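Local coordinates for protein putative 3-hydroxybutyryl-CoA dehydratase (PDB 3HIN) that probably works as an enoyl-CoA hydratase-type lyase, reversibly removing water from a 3-hydroxyacyl-CoA thioester such as 3-hydroxybutyryl-CoA, at residues A[27-32]-A[50-55]; A[69-74]-A[123-128]; A[130-135]-A[198-203]. All blocks are in the same frame, centred on the assembly; numbering follows the deposited sequence.

Contact 1: A[27-32]-A[50-55]; sequences LTIGLN and DCLTDI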
loop_
_atom_site.group_PDB
_atom_site.type_symbol
_atom_site.label_atom_id
_atom_site.label_comp_id
_atom_site.label_asym_id
_atom_site.label_seq_id
_atom_site.Cartn_x
_atom_site.Cartn_y
_atom_site.Cartn_z
ATOM N N LEU A 27 22.889 -25.484 6.013
ATOM C CA LEU A 27 23.787 -24.333 6.056
ATOM C C LEU A 27 23.512 -23.576 7.343
ATOM O O LEU A 27 22.403 -23.070 7.551
ATOM C CB LEU A 27 23.542 -23.444 4.864
ATOM C CG LEU A 27 24.454 -22.218 4.681
ATOM C CD1 LEU A 27 25.859 -22.651 4.249
ATOM C CD2 LEU A 27 23.837 -21.218 3.735
ATOM N N THR A 28 24.486 -23.543 8.240
ATOM C CA THR A 28 24.260 -22.812 9.448
ATOM C C THR A 28 24.950 -21.478 9.425
ATOM O O THR A 28 26.127 -21.404 9.028
ATOM C CB THR A 28 24.653 -23.615 10.706
ATOM O OG1 THR A 28 26.073 -23.729 10.800
ATOM C CG2 THR A 28 23.935 -24.999 10.659
ATOM N N ILE A 29 24.244 -20.452 9.903
ATOM C CA ILE A 29 24.700 -19.081 9.794
ATOM C C ILE A 29 24.662 -18.369 11.142
ATOM O O ILE A 29 23.603 -17.925 11.598
ATOM C CB ILE A 29 23.814 -18.284 8.835
ATOM C CG1 ILE A 29 23.899 -18.829 7.414
ATOM C CG2 ILE A 29 24.291 -16.826 8.824
ATOM C CD1 ILE A 29 22.917 -18.097 6.394
ATOM N N GLY A 30 25.813 -18.205 11.772
ATOM C CA GLY A 30 25.792 -17.661 13.121
ATOM C C GLY A 30 26.145 -16.213 13.159
ATOM O O GLY A 30 27.173 -15.840 12.658
ATOM N N LEU A 31 25.263 -15.387 13.710
ATOM C CA LEU A 31 25.519 -13.958 13.832
ATOM C C LEU A 31 26.609 -13.818 14.901
ATOM O O LEU A 31 26.471 -14.322 16.032
ATOM C CB LEU A 31 24.263 -13.226 14.305
ATOM C CG LEU A 31 23.194 -12.811 13.268
ATOM C CD1 LEU A 31 23.101 -13.651 12.005
ATOM C CD2 LEU A 31 21.859 -12.629 13.936
ATOM N N ASN A 32 27.669 -13.108 14.524
ATOM C CA ASN A 32 28.895 -13.166 15.247
ATOM C C ASN A 32 29.447 -11.763 15.545
ATOM O O ASN A 32 30.542 -11.450 15.132
ATOM C CB ASN A 32 29.904 -13.998 14.454
ATOM C CG ASN A 32 31.184 -14.275 15.247
ATOM O OD1 ASN A 32 31.152 -14.422 16.471
ATOM N ND2 ASN A 32 32.323 -14.322 14.544
ATOM N N ASP A 50 24.977 -12.348 0.856
ATOM C CA ASP A 50 25.920 -13.219 0.168
ATOM C C ASP A 50 25.711 -14.678 0.502
ATOM O O ASP A 50 25.650 -15.487 -0.405
ATOM C CB ASP A 50 27.373 -12.854 0.494
ATOM C CG ASP A 50 27.898 -11.696 -0.342
ATOM O OD1 ASP A 50 27.098 -11.166 -1.176
ATOM O OD2 ASP A 50 29.099 -11.303 -0.148
ATOM N N CYS A 51 25.617 -15.018 1.791
ATOM C CA CYS A 51 25.440 -16.432 2.167
ATOM C C CYS A 51 24.159 -16.997 1.567
ATOM O O CYS A 51 24.126 -18.148 1.212
ATOM C CB CYS A 51 25.272 -16.581 3.651
ATOM S SG CYS A 51 26.735 -16.337 4.503
ATOM N N LEU A 52 23.107 -16.180 1.496
ATOM C CA LEU A 52 21.864 -16.610 0.852
ATOM C C LEU A 52 21.796 -16.367 -0.682
ATOM O O LEU A 52 20.745 -16.504 -1.272
ATOM C CB LEU A 52 20.691 -15.981 1.565
ATOM C CG LEU A 52 20.821 -15.980 3.086
ATOM C CD1 LEU A 52 19.868 -14.975 3.726
ATOM C CD2 LEU A 52 20.516 -17.373 3.599
ATOM N N THR A 53 22.904 -16.029 -1.340
ATOM C CA THR A 53 22.854 -15.924 -2.807
ATOM C C THR A 53 23.485 -17.189 -3.396
ATOM O O THR A 53 24.555 -17.589 -2.963
ATOM C CB THR A 53 23.533 -14.600 -3.269
ATOM O OG1 THR A 53 22.821 -13.527 -2.638
ATOM C CG2 THR A 53 23.421 -14.399 -4.805
ATOM N N ASP A 54 22.802 -17.834 -4.353
ATOM C CA ASP A 54 23.370 -18.991 -5.062
ATOM C C ASP A 54 23.771 -20.058 -4.059
ATOM O O ASP A 54 24.906 -20.548 -4.066
ATOM C CB ASP A 54 24.611 -18.604 -5.905
ATOM C CG ASP A 54 24.270 -17.657 -7.048
ATOM O OD1 ASP A 54 23.115 -17.669 -7.540
ATOM O OD2 ASP A 54 25.159 -16.885 -7.460
ATOM N N ILE A 55 22.829 -20.380 -3.179
ATOM C CA ILE A 55 23.042 -21.346 -2.107
ATOM C C ILE A 55 23.254 -22.686 -2.801
ATOM O O ILE A 55 22.372 -23.133 -3.543
ATOM C CB ILE A 55 21.730 -21.480 -1.242
ATOM C CG1 ILE A 55 21.395 -20.166 -0.537
ATOM C CG2 ILE A 55 21.796 -22.699 -0.307
ATOM C CD1 ILE A 55 20.118 -20.225 0.324
#
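Ile-29 turns CG1 anti to its carbonyl carbon (chi1 -64°) and then runs on fully extended, which carries CD1 off the strand to the end of helix 42-51, where it meets Cys-51 and, just past it, Leu-52. Leu-52 likewise holds CG beside its own backbone N (chi1 -42°), which brings its CD2 branch up to the strand although the side chain does not leave the backbone straight at it. The two side chains slant across one another, with Ile-29 CD1 3.8 Å from Leu-52 CD2. The same methyl lies 3.9 Å from Cys-51 CB, so a single tip sits over two consecutive residues; the side chain of Cys-51 takes part through CB. Two residues back along the strand, the CD2 branch of Leu-27 comes within 4.0 Å of Cys-51 O, a methyl against a carbonyl oxygen and therefore a van der Waals contact. Leu-27 and Ile-29 share this face of the strand, while Thr-28 between them serves the other. The helix ends here: Leu-52 is the first residue to leave helical backbone angles, and Thr-53 N still bonds to Asp-50 O at 3.0 Å. Thr-53 OG1 bonds back to Lys-49 O. Val-20 of strand 18-23 touches both Leu-27 and Cys-51, and Lys-101 and Ile-102 of helix 85-103 pack on Leu-52, so the apolar layer continues past the two segments. Strand 26-31 pairs in parallel with strand 61-66, and helix 42-51 lies between them in sequence. The arrangement is the strand-to-helix packing of a beta-alpha-beta crossover, here the first of the crotonase fold.

Contact 2: A[69-74]-A[123-128]; sequences DHFSAG and ELACAA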
loop_
_atom_site.group_PDB
_atom_site.type_symbol
_atom_site.label_atom_id
_atom_site.label_comp_id
_atom_site.label_asym_id
_atom_site.label_seq_id
_atom_site.Cartn_x
_atom_site.Cartn_y
_atom_site.Cartn_z
ATOM N N ASP A 69 25.209 -14.933 24.053
ATOM C CA ASP A 69 23.938 -15.062 24.739
ATOM C C ASP A 69 22.743 -14.541 23.934
ATOM O O ASP A 69 21.617 -14.852 24.285
ATOM C CB ASP A 69 23.998 -14.326 26.074
ATOM C CG ASP A 69 25.100 -14.880 27.016
ATOM O OD1 ASP A 69 25.547 -16.061 26.859
ATOM O OD2 ASP A 69 25.491 -14.096 27.943
ATOM N N HIS A 70 22.966 -13.792 22.854
ATOM C CA HIS A 70 21.832 -13.125 22.187
ATOM C C HIS A 70 21.669 -13.494 20.714
ATOM O O HIS A 70 22.653 -13.834 20.009
ATOM C CB HIS A 70 21.888 -11.579 22.357
ATOM C CG HIS A 70 22.108 -11.160 23.767
ATOM N ND1 HIS A 70 21.065 -11.015 24.663
ATOM C CD2 HIS A 70 23.254 -10.985 24.473
ATOM C CE1 HIS A 70 21.563 -10.713 25.854
ATOM N NE2 HIS A 70 22.889 -10.699 25.764
ATOM N N PHE A 71 20.419 -13.418 20.250
ATOM C CA PHE A 71 20.178 -13.504 18.835
ATOM C C PHE A 71 20.674 -12.219 18.130
ATOM O O PHE A 71 21.704 -12.238 17.433
ATOM C CB PHE A 71 18.721 -13.770 18.558
ATOM C CG PHE A 71 18.476 -14.015 17.135
ATOM C CD1 PHE A 71 19.000 -15.177 16.514
ATOM C CD2 PHE A 71 17.803 -13.103 16.382
ATOM C CE1 PHE A 71 18.774 -15.400 15.119
ATOM C CE2 PHE A 71 17.540 -13.333 14.971
ATOM C CZ PHE A 71 18.038 -14.430 14.350
ATOM N N SER A 72 19.979 -11.110 18.343
ATOM C CA SER A 72 20.423 -9.815 17.847
ATOM C C SER A 72 19.629 -8.743 18.537
ATOM O O SER A 72 18.410 -8.838 18.697
ATOM C CB SER A 72 20.275 -9.698 16.330
ATOM O OG SER A 72 20.473 -8.363 15.902
ATOM N N ALA A 73 20.346 -7.720 18.977
ATOM C CA ALA A 73 19.761 -6.557 19.595
ATOM C C ALA A 73 19.375 -5.547 18.534
ATOM O O ALA A 73 19.083 -4.416 18.850
ATOM C CB ALA A 73 20.791 -5.940 20.576
ATOM N N GLY A 74 19.420 -5.948 17.268
ATOM C CA GLY A 74 19.058 -5.050 16.199
ATOM C C GLY A 74 20.152 -4.072 15.830
ATOM O O GLY A 74 21.323 -4.418 15.910
ATOM N N GLU A 123 13.000 -8.215 13.190
ATOM C CA GLU A 123 12.633 -8.133 11.772
ATOM C C GLU A 123 13.336 -9.249 10.992
ATOM O O GLU A 123 12.704 -9.952 10.182
ATOM C CB GLU A 123 12.972 -6.750 11.216
ATOM C CG GLU A 123 12.077 -5.672 11.853
ATOM C CD GLU A 123 12.360 -4.249 11.327
ATOM O OE1 GLU A 123 13.402 -3.712 11.712
ATOM O OE2 GLU A 123 11.568 -3.667 10.535
ATOM N N LEU A 124 14.598 -9.483 11.330
ATOM C CA LEU A 124 15.367 -10.609 10.806
ATOM C C LEU A 124 14.653 -11.938 11.127
ATOM O O LEU A 124 14.430 -12.768 10.256
ATOM C CB LEU A 124 16.712 -10.616 11.509
ATOM C CG LEU A 124 17.644 -11.727 11.097
ATOM C CD1 LEU A 124 17.552 -11.705 9.608
ATOM C CD2 LEU A 124 19.094 -11.316 11.499
ATOM N N ALA A 125 14.326 -12.121 12.404
ATOM C CA ALA A 125 13.615 -13.279 12.827
ATOM C C ALA A 125 12.317 -13.425 12.094
ATOM O O ALA A 125 11.916 -14.551 11.777
ATOM C CB ALA A 125 13.328 -13.243 14.334
ATOM N N CYS A 126 11.642 -12.315 11.837
ATOM C CA CYS A 126 10.344 -12.378 11.119
ATOM C C CYS A 126 10.443 -12.893 9.696
ATOM O O CYS A 126 9.460 -13.456 9.166
ATOM C CB CYS A 126 9.610 -11.032 11.137
ATOM S SG CYS A 126 8.955 -10.820 12.829
ATOM N N ALA A 127 11.589 -12.635 9.050
ATOM C CA ALA A 127 11.769 -13.020 7.675
ATOM C C ALA A 127 11.894 -14.519 7.568
ATOM O O ALA A 127 11.552 -15.077 6.516
ATOM C CB ALA A 127 12.976 -12.292 7.039
ATOM N N ALA A 128 12.370 -15.166 8.657
ATOM C CA ALA A 128 12.560 -16.618 8.687
ATOM C C ALA A 128 11.198 -17.286 8.583
ATOM O O ALA A 128 10.180 -16.666 8.898
ATOM C CB ALA A 128 13.202 -17.020 9.943
#
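Phe-71 and Ala-125 bring the backbones nearest, their CA atoms 8.9 Å apart, as the irregular loop after strand 61-66 passes alongside helix 120-127. One aromatic side chain spans this gap. With CG anti to the backbone N (chi1 -173°), the Phe-71 ring extends from the loop to the helix, and its CE2 corner does the touching. Leu-124 CG lies 4.2 Å from CE2 and Ala-125 CB 4.3 Å from it. Both meet the ring obliquely, and the Leu-124 side chain lies aslant to that of Phe-71. Neighbouring helix residues thus share one ring atom, the small methyl of Ala-125 probably leaving room for the ring beside the bulkier leucine. Leu-113 of strand 109-113 packs on both Phe-71 and Ala-125, while Phe-99 and Ile-102 of helix 85-103 pack on Leu-124. The loop itself is fixed by polar bonds next to the ring. Ser-72 OG accepts from Gly-74 N at 3.0 Å, with an N-H...O angle of 156°, forming an ST turn. The same hydroxyl bonds to Asn-38 O and Asn-38 ND2 to Phe-71 O, so the backbone on which the ring is mounted is held from outside the loop. In crotonase relatives, this loop and the start of this helix supply the two backbone N-H groups of the oxyanion hole, and the packing is consistent with the same layout here. Across the interface itself the chemistry is wholly apolar: carbon meets carbon in a buried setting, so the join depends on shape and exclusion of water, while the hydrogen bonds within and around the loop are likely to set the direction of the ring.

Contact 3: A[130-135]-A[198-203]; sequences IRVAEA and YDKALE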
loop_
_atom_site.group_PDB
_atom_site.type_symbol
_atom_site.label_atom_id
_atom_site.label_comp_id
_atom_site.label_asym_id
_atom_site.label_seq_id
_atom_site.Cartn_x
_atom_site.Cartn_y
_atom_site.Cartn_z
ATOM N N ILE A 130 10.421 -20.412 10.083
ATOM C CA ILE A 130 10.151 -21.023 11.412
ATOM C C ILE A 130 11.102 -20.388 12.429
ATOM O O ILE A 130 12.265 -20.149 12.144
ATOM C CB ILE A 130 10.417 -22.500 11.344
ATOM C CG1 ILE A 130 9.467 -23.171 10.332
ATOM C CG2 ILE A 130 10.397 -23.237 12.753
ATOM C CD1 ILE A 130 9.885 -24.613 10.041
ATOM N N ARG A 131 10.618 -20.153 13.631
ATOM C CA ARG A 131 11.456 -19.613 14.690
ATOM C C ARG A 131 11.317 -20.631 15.805
ATOM O O ARG A 131 10.193 -21.170 16.033
ATOM C CB ARG A 131 10.934 -18.204 15.117
ATOM C CG ARG A 131 11.245 -17.030 14.171
ATOM C CD ARG A 131 10.208 -15.867 14.273
ATOM N NE ARG A 131 8.908 -16.381 13.818
ATOM C CZ ARG A 131 8.617 -16.643 12.535
ATOM N NH1 ARG A 131 7.425 -17.220 12.208
ATOM N NH2 ARG A 131 9.481 -16.338 11.555
ATOM N N VAL A 132 12.440 -20.909 16.492
ATOM C CA VAL A 132 12.472 -21.716 17.690
ATOM C C VAL A 132 13.063 -20.801 18.757
ATOM O O VAL A 132 14.148 -20.195 18.538
ATOM C CB VAL A 132 13.368 -22.963 17.555
ATOM C CG1 VAL A 132 13.166 -23.826 18.760
ATOM C CG2 VAL A 132 13.033 -23.746 16.327
ATOM N N ALA A 133 12.334 -20.665 19.859
ATOM C CA ALA A 133 12.730 -19.785 20.939
ATOM C C ALA A 133 13.093 -20.592 22.191
ATOM O O ALA A 133 12.272 -21.394 22.674
ATOM C CB ALA A 133 11.648 -18.748 21.238
ATOM N N GLU A 134 14.354 -20.411 22.651
ATOM C CA GLU A 134 14.811 -20.759 24.022
ATOM C C GLU A 134 14.144 -19.909 25.115
ATOM O O GLU A 134 13.692 -18.799 24.819
ATOM C CB GLU A 134 16.316 -20.434 24.142
ATOM C CG GLU A 134 17.157 -21.572 24.006
ATOM C CD GLU A 134 18.632 -21.238 23.931
ATOM O OE1 GLU A 134 19.228 -20.573 24.819
ATOM O OE2 GLU A 134 19.183 -21.752 22.961
ATOM N N ALA A 135 14.158 -20.358 26.383
ATOM C CA ALA A 135 13.490 -19.579 27.419
ATOM C C ALA A 135 13.974 -18.120 27.528
ATOM O O ALA A 135 13.195 -17.250 27.909
ATOM C CB ALA A 135 13.624 -20.252 28.760
ATOM N N TYR A 198 19.331 -23.766 19.157
ATOM C CA TYR A 198 20.200 -24.207 18.052
ATOM C C TYR A 198 20.005 -25.692 17.756
ATOM O O TYR A 198 19.811 -26.102 16.600
ATOM C CB TYR A 198 21.690 -23.953 18.371
ATOM C CG TYR A 198 22.609 -24.536 17.331
ATOM C CD1 TYR A 198 22.896 -23.842 16.127
ATOM C CD2 TYR A 198 23.176 -25.794 17.530
ATOM C CE1 TYR A 198 23.738 -24.413 15.149
ATOM C CE2 TYR A 198 24.022 -26.358 16.604
ATOM C CZ TYR A 198 24.301 -25.690 15.410
ATOM O OH TYR A 198 25.142 -26.315 14.492
ATOM N N ASP A 199 20.074 -26.479 18.812
ATOM C CA ASP A 199 19.914 -27.929 18.725
ATOM C C ASP A 199 18.552 -28.222 18.106
ATOM O O ASP A 199 18.463 -28.964 17.139
ATOM C CB ASP A 199 20.050 -28.531 20.121
ATOM C CG ASP A 199 21.532 -28.713 20.548
ATOM O OD1 ASP A 199 22.461 -28.640 19.693
ATOM O OD2 ASP A 199 21.775 -28.987 21.751
ATOM N N LYS A 200 17.499 -27.609 18.638
ATOM C CA LYS A 200 16.160 -27.840 18.074
ATOM C C LYS A 200 16.122 -27.401 16.587
ATOM O O LYS A 200 15.628 -28.124 15.703
ATOM C CB LYS A 200 15.056 -27.140 18.885
ATOM C CG LYS A 200 13.659 -27.356 18.272
ATOM C CD LYS A 200 13.248 -28.867 18.404
ATOM C CE LYS A 200 11.750 -29.087 18.203
ATOM N NZ LYS A 200 11.361 -30.528 18.274
ATOM N N ALA A 201 16.679 -26.234 16.305
ATOM C CA ALA A 201 16.567 -25.656 14.976
ATOM C C ALA A 201 17.262 -26.578 14.038
ATOM O O ALA A 201 16.803 -26.756 12.897
ATOM C CB ALA A 201 17.195 -24.253 14.915
ATOM N N LEU A 202 18.365 -27.171 14.499
ATOM C CA LEU A 202 19.088 -28.073 13.639
ATOM C C LEU A 202 18.339 -29.395 13.436
ATOM O O LEU A 202 18.346 -29.958 12.342
ATOM C CB LEU A 202 20.497 -28.294 14.154
ATOM C CG LEU A 202 21.472 -28.994 13.185
ATOM C CD1 LEU A 202 21.737 -28.239 11.889
ATOM C CD2 LEU A 202 22.863 -29.362 13.844
ATOM N N GLU A 203 17.665 -29.921 14.436
ATOM C CA GLU A 203 16.846 -31.078 14.101
ATOM C C GLU A 203 15.672 -30.746 13.151
ATOM O O GLU A 203 15.325 -31.556 12.300
ATOM C CB GLU A 203 16.397 -31.849 15.341
ATOM C CG GLU A 203 15.286 -31.155 16.050
ATOM C CD GLU A 203 14.230 -32.104 16.629
ATOM O OE1 GLU A 203 14.627 -32.936 17.492
ATOM O OE2 GLU A 203 13.021 -31.939 16.258
#
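Tyr-198, in the first turn of helix 197-208, offers its backbone N at 4.3 Å from Glu-134 OE2, too long for a bond; the carboxylate oxygen is instead taken by Ala-197 N, one residue earlier, which sets the acid at the start of the helix. The Tyr-198 ring leaves on another side and meets His-65, the two rings inclined to each other. Lys-200 is the main partner of Val-132 on the helix. Its CG, anti to the backbone N (chi1 179°), is 3.6 Å from Val-132 CG1, with CB behind it at 3.8 Å, and the two side chains cross at about a right angle. The helix runs nearly antiparallel to strand 130-134, at 153° with the axes 8.3 Å apart, and forms part of the helical layer on one face of the main sheet of the crotonase fold; Tyr-190 and Ile-192 of strand 190-192 also touch Lys-200. Beyond CG the lysine chain bends (chi2 68°) and leads the ammonium group away from the strand. Cutting it back to an alanine here would probably open a gap beside Val-132 CG1 and leave Glu-203 without its ionic mate. Ala-201 meets the second branch of the valine, its CB 4.4 Å from Val-132 CG2, and its small size suits the short separation of the backbones. Leu-202 N continues the helix by bonding to Tyr-198 O at 2.8 Å. One turn beyond the lysine, Glu-203 OE2 receives Lys-200 NZ at 3.0 Å in a salt bridge, the nitrogen standing well above the carboxylate plane.

Overall arrangement
The three contacts follow one another along the chain, each closing before the next opens. Contacts 1 and 3 both reach the six-stranded mixed sheet, on strands 26-31 and 130-134, with centres about 17 Å apart; they meet where Thr-28 CG2 lies 4.1 Å from Leu-202 CD1. Contact 2 sits between loop and helix, its centre about 14 Å from that of contact 1 and about 13 Å from that of contact 3. Leu-31 CD2 packs on Leu-124 CD2, and Arg-131 NH2 lies 3.0 Å from Ala-125 O, tying helix 120-127 to the following strand. Together the contacts set helices 42-51 and 197-208 on opposite faces of the sheet and bind the loop after strand 61-66 into one domain.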